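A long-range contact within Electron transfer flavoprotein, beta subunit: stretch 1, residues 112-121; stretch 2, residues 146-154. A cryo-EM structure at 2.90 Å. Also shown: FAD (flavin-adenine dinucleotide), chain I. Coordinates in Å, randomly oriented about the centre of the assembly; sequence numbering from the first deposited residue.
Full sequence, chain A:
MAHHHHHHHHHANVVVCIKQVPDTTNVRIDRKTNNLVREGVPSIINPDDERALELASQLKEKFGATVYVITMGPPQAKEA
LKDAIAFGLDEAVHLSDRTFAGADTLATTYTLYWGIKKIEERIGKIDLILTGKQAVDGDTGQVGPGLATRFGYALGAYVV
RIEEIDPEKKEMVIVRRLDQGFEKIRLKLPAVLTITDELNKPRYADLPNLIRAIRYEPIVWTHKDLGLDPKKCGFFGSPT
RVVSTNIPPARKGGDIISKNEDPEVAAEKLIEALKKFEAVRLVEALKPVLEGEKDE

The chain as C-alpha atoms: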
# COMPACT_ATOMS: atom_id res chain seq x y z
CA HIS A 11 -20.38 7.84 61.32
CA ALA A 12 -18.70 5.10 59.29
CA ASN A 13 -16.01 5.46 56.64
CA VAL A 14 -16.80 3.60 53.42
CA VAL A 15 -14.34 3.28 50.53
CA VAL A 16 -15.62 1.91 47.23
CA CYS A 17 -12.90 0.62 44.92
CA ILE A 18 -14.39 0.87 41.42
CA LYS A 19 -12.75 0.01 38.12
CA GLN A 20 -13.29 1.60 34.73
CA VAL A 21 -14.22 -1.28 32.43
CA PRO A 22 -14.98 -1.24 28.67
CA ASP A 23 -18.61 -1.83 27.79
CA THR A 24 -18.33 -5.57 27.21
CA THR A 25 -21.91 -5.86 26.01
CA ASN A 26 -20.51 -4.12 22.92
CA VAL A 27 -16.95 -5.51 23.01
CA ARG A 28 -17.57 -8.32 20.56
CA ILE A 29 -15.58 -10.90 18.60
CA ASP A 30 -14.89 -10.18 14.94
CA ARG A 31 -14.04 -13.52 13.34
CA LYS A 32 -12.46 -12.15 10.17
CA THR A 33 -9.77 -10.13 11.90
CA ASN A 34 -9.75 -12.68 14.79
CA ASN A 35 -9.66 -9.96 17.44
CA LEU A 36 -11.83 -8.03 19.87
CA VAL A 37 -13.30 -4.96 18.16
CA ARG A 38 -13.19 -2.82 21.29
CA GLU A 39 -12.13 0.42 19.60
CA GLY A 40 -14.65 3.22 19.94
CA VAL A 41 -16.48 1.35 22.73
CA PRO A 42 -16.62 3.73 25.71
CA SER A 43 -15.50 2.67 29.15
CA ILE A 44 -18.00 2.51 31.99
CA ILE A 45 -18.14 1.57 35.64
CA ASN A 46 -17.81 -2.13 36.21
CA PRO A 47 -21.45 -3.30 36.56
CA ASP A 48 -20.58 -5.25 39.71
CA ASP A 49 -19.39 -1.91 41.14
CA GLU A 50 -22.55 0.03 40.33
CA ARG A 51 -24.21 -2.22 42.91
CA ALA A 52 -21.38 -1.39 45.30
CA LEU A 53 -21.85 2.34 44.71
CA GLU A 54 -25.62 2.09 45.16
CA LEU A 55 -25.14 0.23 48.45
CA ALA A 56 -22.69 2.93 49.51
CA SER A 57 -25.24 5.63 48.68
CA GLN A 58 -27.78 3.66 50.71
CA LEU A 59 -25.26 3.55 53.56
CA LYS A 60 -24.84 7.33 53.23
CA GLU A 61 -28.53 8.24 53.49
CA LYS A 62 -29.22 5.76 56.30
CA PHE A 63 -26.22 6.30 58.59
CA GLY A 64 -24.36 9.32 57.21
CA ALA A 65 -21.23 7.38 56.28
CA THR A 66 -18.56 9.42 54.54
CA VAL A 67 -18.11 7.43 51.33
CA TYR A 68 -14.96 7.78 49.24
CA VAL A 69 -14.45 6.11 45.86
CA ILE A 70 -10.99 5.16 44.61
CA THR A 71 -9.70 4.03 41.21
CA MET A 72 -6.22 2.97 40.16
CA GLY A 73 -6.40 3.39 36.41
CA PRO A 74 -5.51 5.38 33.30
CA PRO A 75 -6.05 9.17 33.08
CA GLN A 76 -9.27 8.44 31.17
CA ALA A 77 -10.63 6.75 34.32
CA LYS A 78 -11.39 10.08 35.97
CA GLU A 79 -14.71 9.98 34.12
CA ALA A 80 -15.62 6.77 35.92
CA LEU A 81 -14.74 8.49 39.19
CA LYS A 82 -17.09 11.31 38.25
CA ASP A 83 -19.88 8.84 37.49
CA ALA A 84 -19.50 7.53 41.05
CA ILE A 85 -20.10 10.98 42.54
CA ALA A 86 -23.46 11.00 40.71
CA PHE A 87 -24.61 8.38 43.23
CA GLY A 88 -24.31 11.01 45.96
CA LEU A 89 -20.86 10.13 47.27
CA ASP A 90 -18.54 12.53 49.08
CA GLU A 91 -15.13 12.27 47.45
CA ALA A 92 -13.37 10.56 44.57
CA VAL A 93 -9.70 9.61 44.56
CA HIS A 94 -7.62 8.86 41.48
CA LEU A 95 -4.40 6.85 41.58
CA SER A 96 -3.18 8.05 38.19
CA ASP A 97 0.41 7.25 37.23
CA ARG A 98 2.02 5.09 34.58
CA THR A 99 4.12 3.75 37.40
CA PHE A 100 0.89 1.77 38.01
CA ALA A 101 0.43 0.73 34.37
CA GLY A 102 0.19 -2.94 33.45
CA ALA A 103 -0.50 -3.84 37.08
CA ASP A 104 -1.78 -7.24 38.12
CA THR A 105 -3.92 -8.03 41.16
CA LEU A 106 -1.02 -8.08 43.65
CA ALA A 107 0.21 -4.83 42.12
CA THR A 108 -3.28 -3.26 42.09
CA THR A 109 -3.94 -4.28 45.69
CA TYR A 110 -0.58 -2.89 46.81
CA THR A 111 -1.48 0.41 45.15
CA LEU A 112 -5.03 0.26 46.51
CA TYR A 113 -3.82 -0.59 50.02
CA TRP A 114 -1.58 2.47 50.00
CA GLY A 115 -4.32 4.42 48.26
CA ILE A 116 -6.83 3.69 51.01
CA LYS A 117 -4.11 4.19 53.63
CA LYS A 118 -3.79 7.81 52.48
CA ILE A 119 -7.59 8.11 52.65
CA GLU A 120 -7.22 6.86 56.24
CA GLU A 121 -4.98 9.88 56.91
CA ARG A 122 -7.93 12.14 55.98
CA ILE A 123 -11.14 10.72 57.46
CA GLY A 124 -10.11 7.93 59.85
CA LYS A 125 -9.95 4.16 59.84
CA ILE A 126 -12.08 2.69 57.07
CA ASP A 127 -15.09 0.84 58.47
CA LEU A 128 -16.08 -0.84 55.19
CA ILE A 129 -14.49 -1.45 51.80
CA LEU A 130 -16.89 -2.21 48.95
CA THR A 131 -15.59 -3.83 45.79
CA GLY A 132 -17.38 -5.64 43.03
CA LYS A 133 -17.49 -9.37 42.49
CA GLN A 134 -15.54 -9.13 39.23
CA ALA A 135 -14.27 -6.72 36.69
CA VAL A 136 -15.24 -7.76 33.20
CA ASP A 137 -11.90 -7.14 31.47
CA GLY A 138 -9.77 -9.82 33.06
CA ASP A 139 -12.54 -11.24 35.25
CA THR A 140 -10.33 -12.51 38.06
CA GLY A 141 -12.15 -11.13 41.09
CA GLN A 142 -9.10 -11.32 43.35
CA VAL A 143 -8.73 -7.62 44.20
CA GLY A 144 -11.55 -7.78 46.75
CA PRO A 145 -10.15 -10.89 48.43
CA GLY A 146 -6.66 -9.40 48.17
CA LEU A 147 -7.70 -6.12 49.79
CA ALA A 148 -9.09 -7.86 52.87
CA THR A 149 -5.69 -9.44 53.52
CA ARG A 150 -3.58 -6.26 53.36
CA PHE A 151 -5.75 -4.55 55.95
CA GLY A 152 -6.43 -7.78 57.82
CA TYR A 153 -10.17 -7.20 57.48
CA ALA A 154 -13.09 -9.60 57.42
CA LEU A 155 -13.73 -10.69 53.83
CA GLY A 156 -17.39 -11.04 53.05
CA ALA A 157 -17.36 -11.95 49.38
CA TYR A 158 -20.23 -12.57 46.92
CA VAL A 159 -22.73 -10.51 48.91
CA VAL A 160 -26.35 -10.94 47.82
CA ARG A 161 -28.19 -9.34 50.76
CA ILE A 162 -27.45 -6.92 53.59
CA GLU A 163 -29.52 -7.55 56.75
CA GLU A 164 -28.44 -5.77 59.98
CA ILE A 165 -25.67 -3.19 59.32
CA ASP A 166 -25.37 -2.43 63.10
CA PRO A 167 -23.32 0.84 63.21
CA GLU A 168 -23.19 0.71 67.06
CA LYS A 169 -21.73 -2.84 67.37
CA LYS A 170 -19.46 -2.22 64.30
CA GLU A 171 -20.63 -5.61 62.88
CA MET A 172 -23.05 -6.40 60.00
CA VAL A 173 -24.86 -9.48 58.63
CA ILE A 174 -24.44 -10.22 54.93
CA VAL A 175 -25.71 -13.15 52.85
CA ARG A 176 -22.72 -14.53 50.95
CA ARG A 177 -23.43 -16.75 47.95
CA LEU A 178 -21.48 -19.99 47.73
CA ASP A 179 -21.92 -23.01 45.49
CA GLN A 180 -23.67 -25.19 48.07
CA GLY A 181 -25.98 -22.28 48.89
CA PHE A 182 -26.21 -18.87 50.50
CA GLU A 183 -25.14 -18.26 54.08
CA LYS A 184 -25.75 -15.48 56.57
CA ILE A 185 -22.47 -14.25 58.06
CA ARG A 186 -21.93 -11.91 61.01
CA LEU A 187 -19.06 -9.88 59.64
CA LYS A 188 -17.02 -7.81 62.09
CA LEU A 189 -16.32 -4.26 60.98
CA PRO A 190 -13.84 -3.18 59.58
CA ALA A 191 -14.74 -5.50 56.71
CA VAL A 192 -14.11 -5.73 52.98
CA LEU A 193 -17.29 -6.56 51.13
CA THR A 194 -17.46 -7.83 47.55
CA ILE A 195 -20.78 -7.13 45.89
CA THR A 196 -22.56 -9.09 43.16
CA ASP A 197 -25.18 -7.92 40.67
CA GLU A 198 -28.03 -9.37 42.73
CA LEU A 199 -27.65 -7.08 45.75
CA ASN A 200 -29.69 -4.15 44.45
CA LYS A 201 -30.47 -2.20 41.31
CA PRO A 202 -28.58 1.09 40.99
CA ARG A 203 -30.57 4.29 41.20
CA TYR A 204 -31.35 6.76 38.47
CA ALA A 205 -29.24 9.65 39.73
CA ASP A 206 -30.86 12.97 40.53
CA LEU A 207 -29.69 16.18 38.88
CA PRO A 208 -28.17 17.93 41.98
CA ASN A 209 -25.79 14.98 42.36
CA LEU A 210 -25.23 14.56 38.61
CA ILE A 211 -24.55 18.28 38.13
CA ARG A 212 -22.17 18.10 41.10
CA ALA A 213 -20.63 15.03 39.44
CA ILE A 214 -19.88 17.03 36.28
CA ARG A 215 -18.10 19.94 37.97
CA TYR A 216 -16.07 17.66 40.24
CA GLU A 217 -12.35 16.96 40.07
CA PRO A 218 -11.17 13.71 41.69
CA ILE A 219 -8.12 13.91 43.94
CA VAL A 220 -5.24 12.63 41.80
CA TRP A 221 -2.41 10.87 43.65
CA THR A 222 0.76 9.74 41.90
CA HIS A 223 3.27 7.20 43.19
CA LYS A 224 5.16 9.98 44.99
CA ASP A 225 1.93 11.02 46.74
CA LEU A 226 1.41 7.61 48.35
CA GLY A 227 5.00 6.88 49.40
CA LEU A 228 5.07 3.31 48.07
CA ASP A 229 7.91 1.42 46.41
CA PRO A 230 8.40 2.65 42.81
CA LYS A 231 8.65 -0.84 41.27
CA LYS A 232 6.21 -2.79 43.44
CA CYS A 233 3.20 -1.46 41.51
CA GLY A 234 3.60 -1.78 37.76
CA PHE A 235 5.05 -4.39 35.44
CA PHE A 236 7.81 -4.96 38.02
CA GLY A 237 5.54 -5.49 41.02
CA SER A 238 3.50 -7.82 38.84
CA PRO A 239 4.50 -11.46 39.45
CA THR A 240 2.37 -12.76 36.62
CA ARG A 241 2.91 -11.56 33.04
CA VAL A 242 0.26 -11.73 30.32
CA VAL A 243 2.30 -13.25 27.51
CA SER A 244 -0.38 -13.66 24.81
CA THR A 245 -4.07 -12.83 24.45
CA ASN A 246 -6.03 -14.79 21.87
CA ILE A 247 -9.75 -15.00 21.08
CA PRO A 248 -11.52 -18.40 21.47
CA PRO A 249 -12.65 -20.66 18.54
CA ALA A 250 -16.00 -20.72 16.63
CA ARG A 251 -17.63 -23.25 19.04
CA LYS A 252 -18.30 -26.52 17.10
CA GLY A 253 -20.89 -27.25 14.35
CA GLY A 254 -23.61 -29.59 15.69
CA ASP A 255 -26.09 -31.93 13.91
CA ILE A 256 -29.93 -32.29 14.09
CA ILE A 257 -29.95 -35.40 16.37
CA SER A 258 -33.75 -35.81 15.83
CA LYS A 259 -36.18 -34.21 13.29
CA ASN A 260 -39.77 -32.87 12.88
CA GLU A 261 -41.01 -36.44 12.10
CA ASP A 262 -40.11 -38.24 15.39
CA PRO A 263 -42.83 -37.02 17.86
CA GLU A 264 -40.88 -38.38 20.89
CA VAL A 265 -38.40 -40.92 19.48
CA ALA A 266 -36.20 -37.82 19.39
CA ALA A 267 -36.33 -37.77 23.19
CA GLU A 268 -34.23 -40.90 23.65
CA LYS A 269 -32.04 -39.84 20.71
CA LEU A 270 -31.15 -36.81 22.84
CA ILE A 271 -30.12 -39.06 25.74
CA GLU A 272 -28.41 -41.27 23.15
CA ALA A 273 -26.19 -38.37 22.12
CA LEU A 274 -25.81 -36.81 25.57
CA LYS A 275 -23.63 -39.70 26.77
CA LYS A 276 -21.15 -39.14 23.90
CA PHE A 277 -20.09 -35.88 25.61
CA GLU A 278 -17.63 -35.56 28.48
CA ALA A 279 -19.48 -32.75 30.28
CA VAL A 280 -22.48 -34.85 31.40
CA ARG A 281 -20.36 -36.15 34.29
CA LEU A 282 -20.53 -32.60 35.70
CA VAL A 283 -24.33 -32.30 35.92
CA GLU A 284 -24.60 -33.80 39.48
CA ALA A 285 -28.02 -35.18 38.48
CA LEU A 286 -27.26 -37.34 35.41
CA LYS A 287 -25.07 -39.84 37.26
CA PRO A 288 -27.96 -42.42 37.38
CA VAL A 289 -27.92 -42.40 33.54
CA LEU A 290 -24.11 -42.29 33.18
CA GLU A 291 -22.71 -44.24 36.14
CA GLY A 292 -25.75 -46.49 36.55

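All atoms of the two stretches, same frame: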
# COMPACT_ATOMS: atom_id res chain seq x y z
N LEU A 112 -3.76 -0.06 45.86
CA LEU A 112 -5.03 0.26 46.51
C LEU A 112 -4.91 0.23 48.03
O LEU A 112 -5.62 0.97 48.70
CB LEU A 112 -6.12 -0.70 46.06
CG LEU A 112 -6.71 -0.49 44.67
CD1 LEU A 112 -7.74 -1.56 44.42
CD2 LEU A 112 -7.32 0.88 44.56
N TYR A 113 -4.04 -0.62 48.58
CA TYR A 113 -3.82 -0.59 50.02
C TYR A 113 -3.18 0.72 50.45
O TYR A 113 -3.59 1.33 51.43
CB TYR A 113 -2.96 -1.77 50.48
CG TYR A 113 -2.46 -1.66 51.90
CD1 TYR A 113 -3.35 -1.64 52.96
CD2 TYR A 113 -1.11 -1.56 52.17
CE1 TYR A 113 -2.90 -1.53 54.26
CE2 TYR A 113 -0.65 -1.45 53.47
CZ TYR A 113 -1.55 -1.44 54.51
OH TYR A 113 -1.10 -1.33 55.80
N TRP A 114 -2.18 1.18 49.69
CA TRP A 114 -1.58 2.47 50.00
C TRP A 114 -2.41 3.63 49.51
O TRP A 114 -2.19 4.77 49.95
CB TRP A 114 -0.17 2.54 49.42
CG TRP A 114 0.82 1.81 50.26
CD1 TRP A 114 1.48 0.67 49.94
CD2 TRP A 114 1.24 2.17 51.58
NE1 TRP A 114 2.29 0.29 50.97
CE2 TRP A 114 2.17 1.19 52.00
CE3 TRP A 114 0.93 3.21 52.46
CZ2 TRP A 114 2.79 1.23 53.24
CZ3 TRP A 114 1.55 3.25 53.69
CH2 TRP A 114 2.46 2.27 54.07
N GLY A 115 -3.37 3.38 48.61
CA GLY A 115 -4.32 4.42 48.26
C GLY A 115 -5.35 4.65 49.35
O GLY A 115 -5.67 5.79 49.68
N ILE A 116 -5.87 3.57 49.92
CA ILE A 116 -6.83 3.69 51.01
C ILE A 116 -6.14 4.10 52.30
O ILE A 116 -6.73 4.78 53.15
CB ILE A 116 -7.62 2.37 51.14
CG1 ILE A 116 -8.40 2.09 49.86
CG2 ILE A 116 -8.64 2.40 52.25
CD1 ILE A 116 -8.90 0.68 49.76
N LYS A 117 -4.85 3.77 52.45
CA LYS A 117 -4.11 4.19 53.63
C LYS A 117 -3.90 5.70 53.67
O LYS A 117 -3.79 6.28 54.75
CB LYS A 117 -2.76 3.48 53.70
CG LYS A 117 -2.79 2.19 54.51
CD LYS A 117 -3.14 2.46 55.96
CE LYS A 117 -3.28 1.17 56.74
NZ LYS A 117 -3.59 1.43 58.17
N LYS A 118 -3.84 6.35 52.50
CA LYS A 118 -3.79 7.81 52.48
C LYS A 118 -5.17 8.41 52.71
O LYS A 118 -5.27 9.51 53.26
CB LYS A 118 -3.19 8.30 51.17
CG LYS A 118 -2.77 9.76 51.22
CD LYS A 118 -1.78 10.12 50.13
CE LYS A 118 -1.37 11.58 50.27
NZ LYS A 118 -0.35 11.98 49.28
N ILE A 119 -6.23 7.71 52.30
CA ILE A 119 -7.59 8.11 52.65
C ILE A 119 -7.79 8.01 54.16
O ILE A 119 -8.46 8.85 54.76
CB ILE A 119 -8.60 7.25 51.87
CG1 ILE A 119 -8.43 7.47 50.36
CG2 ILE A 119 -10.02 7.58 52.25
CD1 ILE A 119 -9.35 6.61 49.52
N GLU A 120 -7.17 7.01 54.79
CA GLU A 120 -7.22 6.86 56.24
C GLU A 120 -6.53 8.00 56.98
O GLU A 120 -6.86 8.26 58.14
CB GLU A 120 -6.59 5.54 56.67
CG GLU A 120 -7.44 4.32 56.35
CD GLU A 120 -7.05 3.10 57.16
OE1 GLU A 120 -7.03 3.20 58.41
OE2 GLU A 120 -6.75 2.05 56.56
N GLU A 121 -5.60 8.69 56.33
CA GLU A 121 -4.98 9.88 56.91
C GLU A 121 -5.86 11.12 56.80
O GLU A 121 -5.48 12.17 57.32
CB GLU A 121 -3.63 10.15 56.24
CG GLU A 121 -2.66 8.99 56.34
CD GLU A 121 -1.55 9.07 55.31
OE1 GLU A 121 -1.38 10.14 54.70
OE2 GLU A 121 -0.84 8.05 55.12
N GLY A 146 -8.00 -9.86 47.85
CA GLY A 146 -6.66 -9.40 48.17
C GLY A 146 -6.65 -8.19 49.08
O GLY A 146 -5.73 -8.04 49.89
N LEU A 147 -7.65 -7.32 48.97
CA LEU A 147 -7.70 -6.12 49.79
C LEU A 147 -8.06 -6.41 51.24
O LEU A 147 -7.72 -5.62 52.12
CB LEU A 147 -8.70 -5.12 49.21
CG LEU A 147 -8.12 -4.06 48.29
CD1 LEU A 147 -9.23 -3.37 47.55
CD2 LEU A 147 -7.32 -3.06 49.10
N ALA A 148 -8.76 -7.51 51.50
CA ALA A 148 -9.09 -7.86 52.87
C ALA A 148 -7.91 -8.42 53.63
O ALA A 148 -7.95 -8.48 54.86
CB ALA A 148 -10.23 -8.87 52.89
N THR A 149 -6.86 -8.82 52.92
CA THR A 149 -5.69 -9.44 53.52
C THR A 149 -4.63 -8.41 53.87
O THR A 149 -3.94 -8.55 54.90
CB THR A 149 -5.15 -10.49 52.55
OG1 THR A 149 -6.17 -11.46 52.29
CG2 THR A 149 -3.95 -11.21 53.11
N ARG A 150 -4.50 -7.36 53.05
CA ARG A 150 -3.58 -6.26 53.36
C ARG A 150 -3.99 -5.54 54.63
O ARG A 150 -3.15 -5.28 55.51
CB ARG A 150 -3.54 -5.27 52.20
CG ARG A 150 -3.33 -5.88 50.85
CD ARG A 150 -1.93 -6.40 50.71
NE ARG A 150 -1.56 -6.63 49.32
CZ ARG A 150 -0.46 -6.15 48.77
NH1 ARG A 150 0.38 -5.42 49.49
NH2 ARG A 150 -0.18 -6.40 47.50
N PHE A 151 -5.26 -5.20 54.75
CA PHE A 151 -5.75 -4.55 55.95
C PHE A 151 -5.96 -5.53 57.09
O PHE A 151 -6.03 -5.10 58.25
CB PHE A 151 -7.07 -3.83 55.66
CG PHE A 151 -6.92 -2.66 54.75
CD1 PHE A 151 -6.52 -1.43 55.24
CD2 PHE A 151 -7.18 -2.79 53.40
CE1 PHE A 151 -6.38 -0.36 54.40
CE2 PHE A 151 -7.04 -1.72 52.56
CZ PHE A 151 -6.64 -0.50 53.06
N GLY A 152 -6.05 -6.82 56.80
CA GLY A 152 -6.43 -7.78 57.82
C GLY A 152 -7.88 -7.62 58.21
O GLY A 152 -8.21 -7.66 59.40
N TYR A 153 -8.76 -7.43 57.23
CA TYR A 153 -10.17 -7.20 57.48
C TYR A 153 -10.96 -8.46 57.19
O TYR A 153 -10.48 -9.40 56.55
CB TYR A 153 -10.70 -6.05 56.61
CG TYR A 153 -10.27 -4.66 57.03
CD1 TYR A 153 -9.54 -4.44 58.19
CD2 TYR A 153 -10.60 -3.56 56.25
CE1 TYR A 153 -9.15 -3.17 58.56
CE2 TYR A 153 -10.22 -2.29 56.61
CZ TYR A 153 -9.49 -2.10 57.76
OH TYR A 153 -9.11 -0.83 58.13
N ALA A 154 -12.20 -8.48 57.67
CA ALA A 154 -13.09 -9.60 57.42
C ALA A 154 -13.57 -9.56 55.98
O ALA A 154 -14.16 -8.57 55.54
CB ALA A 154 -14.28 -9.54 58.37
PA FAD I . -11.20 -7.75 39.81
O1A FAD I . -12.00 -8.97 39.53
O2A FAD I . -10.07 -7.84 40.78
O5B FAD I . -12.18 -6.57 40.27
C5B FAD I . -12.85 -6.71 41.54
C4B FAD I . -13.16 -5.34 42.09
O4B FAD I . -11.94 -4.74 42.59
C3B FAD I . -13.71 -4.31 41.11
O3B FAD I . -15.11 -4.43 40.93
C2B FAD I . -13.35 -3.01 41.84
O2B FAD I . -14.25 -2.72 42.89
C1B FAD I . -11.96 -3.35 42.37
N9A FAD I . -10.91 -3.01 41.42
C8A FAD I . -10.45 -3.77 40.38
N7A FAD I . -9.50 -3.17 39.71
C5A FAD I . -9.34 -1.94 40.34
C6A FAD I . -8.48 -0.85 40.10
N6A FAD I . -7.60 -0.81 39.11
N1A FAD I . -8.59 0.21 40.93
C2A FAD I . -9.49 0.17 41.92
N3A FAD I . -10.34 -0.80 42.24
C4A FAD I . -10.21 -1.84 41.40
N1 FAD I . -4.30 -9.86 36.78
C2 FAD I . -4.12 -10.91 37.61
O2 FAD I . -3.80 -10.73 38.79
N3 FAD I . -4.30 -12.19 37.21
C4 FAD I . -4.66 -12.50 35.92
O4 FAD I . -4.81 -13.67 35.60
C4X FAD I . -4.85 -11.45 35.02
N5 FAD I . -5.19 -11.73 33.79
C5X FAD I . -5.37 -10.68 32.93
C6 FAD I . -5.74 -10.96 31.60
C7 FAD I . -5.92 -9.96 30.69
C7M FAD I . -6.32 -10.30 29.27
C8 FAD I . -5.75 -8.61 31.08
C8M FAD I . -5.95 -7.50 30.09
C9 FAD I . -5.39 -8.32 32.38
C9A FAD I . -5.20 -9.34 33.33
N10 FAD I . -4.83 -9.08 34.64
C10 FAD I . -4.64 -10.12 35.53
C1' FAD I . -4.64 -7.69 35.09
C2' FAD I . -5.58 -7.32 36.22
O2' FAD I . -6.88 -7.09 35.71
C3' FAD I . -5.11 -6.06 36.95
O3' FAD I . -4.04 -6.40 37.81
C4' FAD I . -6.22 -5.36 37.74
O4' FAD I . -5.65 -4.54 38.76
C5' FAD I . -7.17 -6.34 38.38
O5' FAD I . -8.45 -6.28 37.70
P FAD I . -9.34 -7.60 37.59
O1P FAD I . -9.70 -7.83 36.16
O2P FAD I . -8.62 -8.69 38.32
O3P FAD I . -10.63 -7.19 38.43

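Two obliquely crossed helical segments meet through a small, mainly apolar contact centred on an aromatic pair, with no hydrogen bond between them. The helix axes cross at 57° and approach to 10.3 Å; the two stretches together bury 384 Å², and the nearest backbone approach pairs Tyr113 with Arg150, CA to CA 6.6 Å. Tyr113 and Phe151 contribute the largest shares, 90 Å² each. The edge of the Tyr113 ring points at the face of Phe151, with CD1 of Tyr113 3.5 Å from CZ of Phe151, centroids 4.8 Å apart and planes at 73°, a geometry that sets the weakly positive C–H edge against the π cloud. Tyr113 CD1 also rests 3.7 Å from Arg150 CB, a contact of aliphatic carbon with aromatic ring; the guanidinium lies farther off. One helical turn on, Ile116 CB meets the edge of Phe151 at CZ (3.6 Å). Leu147 extends the apolar patch: its CD1 lies 3.9 Å from Leu112 CD1, and its CD2 4.1 Å from Ile116 CD1. Leu112 CD1 also reaches FAD N3A at 3.5 Å, so this end of the patch borders the adenine. At the other end, Glu120 OE2 sits 3.3 Å from Phe151 CE1, near the ring plane, where the carboxylate faces the weakly positive C–H edge. The same oxygen forms a long salt bridge to Lys117 NZ (3.6 Å) within its own stretch.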